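Adherence and virulence protein A (Streptococcus pneumoniae, PDB 6PON) probably binds fibronectin and serves pneumococcal adherence and virulence as a member of the NFACT family. Local coordinates at residues Ile27-Glu32 / Thr74-Leu79; Val100-Ser105 / Ala116-Glu121; Ile139-Lys144 / Leu156-Thr161. All blocks are in the same frame, centred on the assembly; numbering follows the deposited sequence.

Contact 1 of 3, residues Ile27-Glu32 / Thr74-Leu79; sequences INQPFE and TFIMVL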
loop_
_atom_site.group_PDB
_atom_site.type_symbol
_atom_site.label_atom_id
_atom_site.label_comp_id
_atom_site.label_asym_id
_atom_site.label_seq_id
_atom_site.Cartn_x
_atom_site.Cartn_y
_atom_site.Cartn_z
ATOM N N ILE B 27 9.472 4.174 -48.383
ATOM C CA ILE B 27 10.524 3.817 -47.444
ATOM C C ILE B 27 11.716 4.723 -47.722
ATOM O O ILE B 27 12.284 4.686 -48.820
ATOM C CB ILE B 27 10.919 2.330 -47.570
ATOM C CG1 ILE B 27 9.772 1.406 -47.161
ATOM C CG2 ILE B 27 12.127 2.001 -46.736
ATOM C CD1 ILE B 27 9.351 0.444 -48.276
ATOM N N ASN B 28 12.101 5.535 -46.737
ATOM C CA ASN B 28 13.232 6.447 -46.872
ATOM C C ASN B 28 14.061 6.472 -45.592
ATOM O O ASN B 28 13.598 6.091 -44.511
ATOM C CB ASN B 28 12.785 7.870 -47.194
ATOM C CG ASN B 28 12.002 7.948 -48.477
ATOM O OD1 ASN B 28 10.791 7.739 -48.479
ATOM N ND2 ASN B 28 12.690 8.227 -49.586
ATOM N N GLN B 29 15.301 6.953 -45.748
ATOM C CA GLN B 29 16.300 7.117 -44.694
ATOM C C GLN B 29 16.705 8.593 -44.652
ATOM O O GLN B 29 17.762 8.969 -45.184
ATOM C CB GLN B 29 17.503 6.217 -44.969
ATOM C CG GLN B 29 18.650 6.251 -43.976
ATOM C CD GLN B 29 19.757 5.259 -44.340
ATOM O OE1 GLN B 29 19.724 4.652 -45.417
ATOM N NE2 GLN B 29 20.736 5.085 -43.442
ATOM N N PRO B 30 15.886 9.463 -44.042
ATOM C CA PRO B 30 16.237 10.901 -44.039
ATOM C C PRO B 30 17.541 11.204 -43.324
ATOM O O PRO B 30 18.324 12.028 -43.809
ATOM C CB PRO B 30 15.033 11.575 -43.356
ATOM C CG PRO B 30 14.232 10.492 -42.760
ATOM C CD PRO B 30 14.560 9.200 -43.452
ATOM N N PHE B 31 17.814 10.555 -42.200
ATOM C CA PHE B 31 19.113 10.666 -41.552
ATOM C C PHE B 31 19.755 9.288 -41.492
ATOM O O PHE B 31 19.102 8.271 -41.740
ATOM C CB PHE B 31 18.977 11.282 -40.159
ATOM C CG PHE B 31 18.343 12.634 -40.181
ATOM C CD1 PHE B 31 19.084 13.749 -40.546
ATOM C CD2 PHE B 31 16.995 12.791 -39.882
ATOM C CE1 PHE B 31 18.496 15.010 -40.582
ATOM C CE2 PHE B 31 16.400 14.036 -39.915
ATOM C CZ PHE B 31 17.151 15.152 -40.270
ATOM N N GLU B 32 21.050 9.265 -41.156
ATOM C CA GLU B 32 21.817 8.029 -41.269
ATOM C C GLU B 32 21.184 6.898 -40.468
ATOM O O GLU B 32 21.056 5.767 -40.960
ATOM C CB GLU B 32 23.264 8.260 -40.827
ATOM C CG GLU B 32 24.237 7.241 -41.395
ATOM C CD GLU B 32 24.577 7.510 -42.859
ATOM O OE1 GLU B 32 25.725 7.917 -43.147
ATOM O OE2 GLU B 32 23.702 7.328 -43.737
ATOM N N THR B 74 22.414 1.563 -50.053
ATOM C CA THR B 74 22.292 0.109 -50.121
ATOM C C THR B 74 21.273 -0.399 -49.099
ATOM O O THR B 74 20.436 -1.254 -49.413
ATOM C CB THR B 74 23.667 -0.539 -49.894
ATOM O OG1 THR B 74 24.559 -0.180 -50.955
ATOM C CG2 THR B 74 23.563 -2.064 -49.839
ATOM N N PHE B 75 21.323 0.135 -47.872
ATOM C CA PHE B 75 20.393 -0.288 -46.832
ATOM C C PHE B 75 18.954 -0.160 -47.297
ATOM O O PHE B 75 18.144 -1.066 -47.089
ATOM C CB PHE B 75 20.623 0.541 -45.568
ATOM C CG PHE B 75 19.560 0.367 -44.489
ATOM C CD1 PHE B 75 19.566 -0.752 -43.650
ATOM C CD2 PHE B 75 18.603 1.349 -44.277
ATOM C CE1 PHE B 75 18.631 -0.899 -42.645
ATOM C CE2 PHE B 75 17.662 1.209 -43.279
ATOM C CZ PHE B 75 17.677 0.073 -42.451
ATOM N N ILE B 76 18.626 0.951 -47.958
ATOM C CA ILE B 76 17.236 1.249 -48.268
ATOM C C ILE B 76 16.730 0.372 -49.401
ATOM O O ILE B 76 15.587 -0.111 -49.365
ATOM C CB ILE B 76 17.078 2.741 -48.592
ATOM C CG1 ILE B 76 17.253 3.564 -47.315
ATOM C CG2 ILE B 76 15.698 3.005 -49.192
ATOM C CD1 ILE B 76 16.080 3.427 -46.374
ATOM N N MET B 77 17.563 0.149 -50.423
ATOM C CA MET B 77 17.144 -0.681 -51.550
ATOM C C MET B 77 16.853 -2.105 -51.106
ATOM O O MET B 77 15.927 -2.739 -51.623
ATOM C CB MET B 77 18.215 -0.690 -52.648
ATOM C CG MET B 77 18.799 0.676 -52.963
ATOM S SD MET B 77 20.025 0.666 -54.287
ATOM C CE MET B 77 18.906 1.194 -55.546
ATOM N N VAL B 78 17.646 -2.635 -50.169
ATOM C CA VAL B 78 17.343 -3.951 -49.605
ATOM C C VAL B 78 16.024 -3.914 -48.836
ATOM O O VAL B 78 15.204 -4.829 -48.945
ATOM C CB VAL B 78 18.504 -4.458 -48.721
ATOM C CG1 VAL B 78 18.164 -5.821 -48.099
ATOM C CG2 VAL B 78 19.777 -4.568 -49.528
ATOM N N LEU B 79 15.777 -2.852 -48.069
ATOM C CA LEU B 79 14.498 -2.783 -47.364
ATOM C C LEU B 79 13.342 -2.630 -48.342
ATOM O O LEU B 79 12.270 -3.217 -48.144
ATOM C CB LEU B 79 14.496 -1.640 -46.336
ATOM C CG LEU B 79 14.813 -2.114 -44.904
ATOM C CD1 LEU B 79 16.207 -2.724 -44.815
ATOM C CD2 LEU B 79 14.632 -1.013 -43.852
#

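Contact 2 of 3, residues Val100-Ser105 / Ala116-Glu121; sequences VEITVS and ATLIIE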
loop_
_atom_site.group_PDB
_atom_site.type_symbol
_atom_site.label_atom_id
_atom_site.label_comp_id
_atom_site.label_asym_id
_atom_site.label_seq_id
_atom_site.Cartn_x
_atom_site.Cartn_y
_atom_site.Cartn_z
ATOM N N VAL B 100 11.015 -3.468 -30.586
ATOM C CA VAL B 100 9.761 -3.644 -31.312
ATOM C C VAL B 100 10.003 -4.466 -32.563
ATOM O O VAL B 100 10.975 -4.246 -33.295
ATOM C CB VAL B 100 9.104 -2.304 -31.688
ATOM C CG1 VAL B 100 7.855 -2.566 -32.491
ATOM C CG2 VAL B 100 8.784 -1.518 -30.428
ATOM N N GLU B 101 9.089 -5.402 -32.814
ATOM C CA GLU B 101 9.131 -6.269 -33.975
ATOM C C GLU B 101 7.864 -6.068 -34.792
ATOM O O GLU B 101 6.749 -6.118 -34.257
ATOM C CB GLU B 101 9.292 -7.732 -33.571
ATOM C CG GLU B 101 10.643 -7.996 -32.908
ATOM C CD GLU B 101 10.865 -9.450 -32.574
ATOM O OE1 GLU B 101 9.891 -10.222 -32.577
ATOM O OE2 GLU B 101 12.025 -9.820 -32.319
ATOM N N ILE B 102 8.059 -5.832 -36.085
ATOM C CA ILE B 102 7.003 -5.572 -37.039
ATOM C C ILE B 102 7.091 -6.679 -38.073
ATOM O O ILE B 102 8.063 -6.740 -38.845
ATOM C CB ILE B 102 7.154 -4.195 -37.703
ATOM C CG1 ILE B 102 7.094 -3.094 -36.646
ATOM C CG2 ILE B 102 6.098 -4.037 -38.814
ATOM C CD1 ILE B 102 7.484 -1.728 -37.145
ATOM N N THR B 103 6.093 -7.551 -38.096
ATOM C CA THR B 103 6.074 -8.629 -39.069
ATOM C C THR B 103 5.286 -8.187 -40.294
ATOM O O THR B 103 4.215 -7.574 -40.181
ATOM C CB THR B 103 5.485 -9.909 -38.475
ATOM O OG1 THR B 103 6.115 -10.170 -37.224
ATOM C CG2 THR B 103 5.779 -11.069 -39.366
ATOM N N VAL B 104 5.847 -8.482 -41.465
ATOM C CA VAL B 104 5.281 -8.087 -42.746
ATOM C C VAL B 104 5.329 -9.269 -43.695
ATOM O O VAL B 104 6.168 -10.168 -43.583
ATOM C CB VAL B 104 6.026 -6.906 -43.397
ATOM C CG1 VAL B 104 6.060 -5.723 -42.460
ATOM C CG2 VAL B 104 7.433 -7.350 -43.804
ATOM N N SER B 105 4.423 -9.238 -44.654
ATOM C CA SER B 105 4.412 -10.188 -45.743
ATOM C C SER B 105 4.292 -9.404 -47.039
ATOM O O SER B 105 3.706 -8.316 -47.071
ATOM C CB SER B 105 3.268 -11.196 -45.586
ATOM O OG SER B 105 2.049 -10.526 -45.382
ATOM N N ALA B 116 9.015 -11.108 -43.561
ATOM C CA ALA B 116 10.189 -10.540 -42.916
ATOM C C ALA B 116 9.760 -9.803 -41.659
ATOM O O ALA B 116 8.595 -9.429 -41.498
ATOM C CB ALA B 116 10.955 -9.602 -43.868
ATOM N N THR B 117 10.718 -9.587 -40.765
ATOM C CA THR B 117 10.477 -8.880 -39.511
ATOM C C THR B 117 11.361 -7.642 -39.461
ATOM O O THR B 117 12.584 -7.743 -39.618
ATOM C CB THR B 117 10.776 -9.758 -38.299
ATOM O OG1 THR B 117 10.174 -11.048 -38.464
ATOM C CG2 THR B 117 10.243 -9.090 -37.024
ATOM N N LEU B 118 10.751 -6.482 -39.258
ATOM C CA LEU B 118 11.487 -5.236 -39.105
ATOM C C LEU B 118 11.614 -4.974 -37.612
ATOM O O LEU B 118 10.601 -4.871 -36.919
ATOM C CB LEU B 118 10.774 -4.090 -39.824
ATOM C CG LEU B 118 11.387 -2.688 -39.742
ATOM C CD1 LEU B 118 12.741 -2.627 -40.426
ATOM C CD2 LEU B 118 10.427 -1.668 -40.323
ATOM N N ILE B 119 12.849 -4.907 -37.116
ATOM C CA ILE B 119 13.147 -4.863 -35.687
ATOM C C ILE B 119 13.877 -3.566 -35.366
ATOM O O ILE B 119 14.897 -3.254 -35.997
ATOM C CB ILE B 119 14.023 -6.048 -35.245
ATOM C CG1 ILE B 119 13.407 -7.394 -35.629
ATOM C CG2 ILE B 119 14.325 -5.943 -33.741
ATOM C CD1 ILE B 119 14.310 -8.602 -35.290
ATOM N N ILE B 120 13.392 -2.837 -34.355
ATOM C CA ILE B 120 14.126 -1.699 -33.815
ATOM C C ILE B 120 14.503 -2.016 -32.374
ATOM O O ILE B 120 13.656 -2.436 -31.581
ATOM C CB ILE B 120 13.341 -0.370 -33.913
ATOM C CG1 ILE B 120 14.171 0.772 -33.321
ATOM C CG2 ILE B 120 11.953 -0.437 -33.216
ATOM C CD1 ILE B 120 13.520 2.146 -33.441
ATOM N N GLU B 121 15.783 -1.843 -32.057
ATOM C CA GLU B 121 16.318 -1.982 -30.713
ATOM C C GLU B 121 16.765 -0.603 -30.265
ATOM O O GLU B 121 17.625 0.010 -30.909
ATOM C CB GLU B 121 17.500 -2.948 -30.679
ATOM C CG GLU B 121 17.238 -4.296 -31.319
ATOM C CD GLU B 121 18.527 -5.066 -31.504
ATOM O OE1 GLU B 121 19.594 -4.469 -31.195
ATOM O OE2 GLU B 121 18.478 -6.244 -31.941
#

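Contact 3 of 3, residues Ile139-Lys144 / Leu156-Thr161; sequences ILEVIK and LLPGST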
loop_
_atom_site.group_PDB
_atom_site.type_symbol
_atom_site.label_atom_id
_atom_site.label_comp_id
_atom_site.label_asym_id
_atom_site.label_seq_id
_atom_site.Cartn_x
_atom_site.Cartn_y
_atom_site.Cartn_z
ATOM N N ILE B 139 19.789 -11.777 -41.067
ATOM C CA ILE B 139 19.643 -10.344 -41.295
ATOM C C ILE B 139 19.695 -10.068 -42.791
ATOM O O ILE B 139 20.704 -10.347 -43.455
ATOM C CB ILE B 139 20.726 -9.554 -40.553
ATOM C CG1 ILE B 139 20.445 -9.584 -39.050
ATOM C CG2 ILE B 139 20.794 -8.103 -41.078
ATOM C CD1 ILE B 139 21.614 -10.073 -38.242
ATOM N N LEU B 140 18.606 -9.525 -43.334
ATOM C CA LEU B 140 18.639 -9.079 -44.719
ATOM C C LEU B 140 19.437 -7.786 -44.860
ATOM O O LEU B 140 20.147 -7.594 -45.856
ATOM C CB LEU B 140 17.214 -8.918 -45.244
ATOM C CG LEU B 140 16.425 -10.238 -45.278
ATOM C CD1 LEU B 140 14.902 -9.984 -45.365
ATOM C CD2 LEU B 140 16.941 -11.178 -46.437
ATOM N N GLU B 141 19.356 -6.904 -43.869
ATOM C CA GLU B 141 20.056 -5.621 -43.886
ATOM C C GLU B 141 19.856 -4.955 -42.522
ATOM O O GLU B 141 18.967 -5.332 -41.753
ATOM C CB GLU B 141 19.558 -4.746 -45.053
ATOM C CG GLU B 141 20.328 -3.480 -45.397
ATOM C CD GLU B 141 21.854 -3.557 -45.306
ATOM O OE1 GLU B 141 22.534 -3.468 -46.351
ATOM O OE2 GLU B 141 22.394 -3.627 -44.179
ATOM N N VAL B 142 20.716 -3.994 -42.209
ATOM C CA VAL B 142 20.767 -3.474 -40.851
ATOM C C VAL B 142 21.408 -2.097 -40.890
ATOM O O VAL B 142 22.458 -1.903 -41.515
ATOM C CB VAL B 142 21.524 -4.427 -39.908
ATOM C CG1 VAL B 142 22.845 -4.866 -40.529
ATOM C CG2 VAL B 142 21.785 -3.756 -38.574
ATOM N N ILE B 143 20.782 -1.130 -40.215
ATOM C CA ILE B 143 21.117 0.256 -40.481
ATOM C C ILE B 143 22.483 0.635 -39.935
ATOM O O ILE B 143 23.104 1.569 -40.450
ATOM C CB ILE B 143 20.008 1.172 -39.946
ATOM C CG1 ILE B 143 19.911 2.430 -40.810
ATOM C CG2 ILE B 143 20.234 1.496 -38.463
ATOM C CD1 ILE B 143 18.720 3.284 -40.470
ATOM N N LYS B 144 22.992 -0.074 -38.930
ATOM C CA LYS B 144 24.347 0.155 -38.432
ATOM C C LYS B 144 25.102 -1.167 -38.463
ATOM O O LYS B 144 24.936 -1.998 -37.565
ATOM C CB LYS B 144 24.338 0.738 -37.028
ATOM C CG LYS B 144 24.551 2.238 -37.006
ATOM C CD LYS B 144 24.820 2.743 -35.590
ATOM C CE LYS B 144 23.550 2.830 -34.783
ATOM N NZ LYS B 144 23.824 2.906 -33.315
ATOM N N LEU B 156 26.475 -8.007 -36.638
ATOM C CA LEU B 156 25.326 -7.324 -37.230
ATOM C C LEU B 156 25.682 -7.001 -38.673
ATOM O O LEU B 156 26.095 -5.893 -39.006
ATOM C CB LEU B 156 24.937 -6.079 -36.443
ATOM C CG LEU B 156 24.434 -6.418 -35.041
ATOM C CD1 LEU B 156 23.821 -5.212 -34.386
ATOM C CD2 LEU B 156 23.442 -7.562 -35.091
ATOM N N LEU B 157 25.511 -7.993 -39.537
ATOM C CA LEU B 157 25.873 -7.833 -40.937
ATOM C C LEU B 157 24.870 -8.608 -41.771
ATOM O O LEU B 157 24.346 -9.627 -41.305
ATOM C CB LEU B 157 27.306 -8.330 -41.214
ATOM C CG LEU B 157 28.524 -7.565 -40.654
ATOM C CD1 LEU B 157 29.795 -8.387 -40.810
ATOM C CD2 LEU B 157 28.724 -6.198 -41.335
ATOM N N PRO B 158 24.555 -8.141 -42.978
ATOM C CA PRO B 158 23.710 -8.941 -43.880
ATOM C C PRO B 158 24.214 -10.376 -43.974
ATOM O O PRO B 158 25.420 -10.626 -44.042
ATOM C CB PRO B 158 23.830 -8.214 -45.227
ATOM C CG PRO B 158 24.194 -6.795 -44.866
ATOM C CD PRO B 158 24.950 -6.843 -43.561
ATOM N N GLY B 159 23.279 -11.324 -43.952
ATOM C CA GLY B 159 23.586 -12.732 -44.025
ATOM C C GLY B 159 23.802 -13.411 -42.686
ATOM O O GLY B 159 23.605 -14.623 -42.585
ATOM N N SER B 160 24.216 -12.661 -41.658
ATOM C CA SER B 160 24.340 -13.218 -40.321
ATOM C C SER B 160 22.964 -13.555 -39.758
ATOM O O SER B 160 21.961 -12.898 -40.065
ATOM C CB SER B 160 25.048 -12.237 -39.373
ATOM O OG SER B 160 26.408 -12.023 -39.727
ATOM N N THR B 161 22.928 -14.597 -38.925
ATOM C CA THR B 161 21.704 -14.974 -38.237
ATOM C C THR B 161 21.436 -13.989 -37.108
ATOM O O THR B 161 22.359 -13.575 -36.398
ATOM C CB THR B 161 21.828 -16.395 -37.696
ATOM O OG1 THR B 161 22.174 -17.272 -38.774
ATOM C CG2 THR B 161 20.512 -16.858 -37.065
#

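Contact 1 of 3, residues Ile27-Glu32 / Thr74-Leu79
Q29, which packs on F75 and I76 across the contact, holds its amide with a short bond: NE2 of Q29 donates to O of E32 at 2.6 Å (N-H...O 152°), with the acceptor close to the amide plane. The setting is a strand-to-helix packing: the chain at the end of strand 23-28, outermost in an antiparallel four-stranded sheet, lays the side chain of Q29 against the first turn of helix 74-83. It illustrates how a buried amide can be satisfied at both ends. OE1 of Q29 is hydrogen-bonded to the hydroxyl of S73, which also binds the backbone N of I76, and lies 3.3 Å from CG1 of I76. The amide plane stands 67° from the ring of F75, and OE1 of Q29 approaches CD2 of F75 obliquely at 3.7 Å. CG of Q29 is anti to the backbone N (chi1 -180°), and the extended chain beyond it carries the amide to the helix.

Nearer the backbone the contact is apolar. CD1 of I76 packs tightly on CB of Q29, 3.4 Å away, and meets CG2 of I27 at 4.2 Å. I27 also approaches L79, while its carbonyl oxygen accepts a hydrogen bond from R80 further along the helix. Within the helix, CD1 of L79 sits 3.7 Å above one face of the F75 ring, offset toward its rim.

Contact 2 of 3, residues Val100-Ser105 / Ala116-Glu121
E101 and I119 lie side by side and point the same way, CG of E101 being 3.9 Å from CG1 of I119, with OE2 of the glutamate running on beside CD1 of the isoleucine. This is a non-hydrogen-bonded pair in the antiparallel hairpin of strands 99-107 and 113-121. On the same face CG2 of T117 reaches diagonally to CB of E101, 3.8 Å away.

The opposite face carries V100, I102, V104, A116, L118 and I120. CG1 of I120 is anti to its backbone N (chi1 180°), which leaves CG2 between N and the carbonyl carbon; from there it meets CB of V100 at 3.7 Å. CB of I102 faces CB of L118 at 4.2 Å. CG2 of V104 comes to 3.3 Å from O of A116.

Six backbone hydrogen bonds hold this register, the shortest from N of L118 to O of I102 at 2.7 Å. E101 and T103 bond outward to strand 87-93, and T117 to strand 128-133. Chemically, then, one face is wholly hydrocarbon and suited to a buried core, whereas the other mixes aliphatic groups with hydroxyls and a carboxylate, which can remain partly exposed while its methylene chain packs on I119.

Contact 3 of 3, residues Ile139-Lys144 / Leu156-Thr161
The side chains of E141 and P158 lie side by side, pointing the same way. CG of P158 stands over one face of the E141 carboxylate, displaced outward beyond the oxygens and 3.7 Å from OE2 of E141, while F75 of helix 74-83 lies on the opposite side of the carboxylate plane. The motif is a type II beta turn, L157 to S160, docked on the last strand of a five-stranded antiparallel sheet where that strand is broken by a classic beta bulge, L140 and E141 both facing L131.

E141 shows how a bent side chain can brace the backbone of the next residue. CG is anti to the backbone N, and chi2 of 39° bends the chain at CD. OE2 of E141 accepts the N-H of V142 at 2.6 Å (N-H...O 158°) through its anti lone pair, the one directed away from OE1. H145 NE2 is a second hydrogen-bonding partner of OE2.

The turn itself is tied to I139 at two points. N of I139 bonds to O of S160 at 2.6 Å, nearly in line with the carbonyl, and N of G159 returns a bond of 2.8 Å to O of I139. G159 has a phi of 90°, at which a side chain would collide with the carbonyl oxygen of P158, and this suits glycine. CA of P158 adds a CA-H...O contact, 3.3 Å from O of I139.

Apolar packing completes the contact. CB of I139 lies beside O of L157, and CD1 of I139 comes to 3.4 Å from O of S160. CG1 of V142, in the position between backbone N and carbonyl carbon, rests 3.7 Å from O of L156 and 4.2 Å from CD of P158.

The three contacts follow one another along the chain and meet around helix 74-83, whose packing against two separate sheets shows how one helix can join them. Centres of contacts 1 and 2 are about 15 Å apart, and the centre of contact 3 lies about 13 Å from each. F75 makes the closest junction between contacts 1 and 3: CD1 of F75 is 3.3 Å from CG of E141, and CE1 of F75 is 3.3 Å from N of I143. L79 CD2 reaches L118 CD1 of contact 2 at 4.2 Å. Contacts 2 and 3 share the five-stranded sheet and touch where A116 CB meets L140 CD1, also at 4.2 Å.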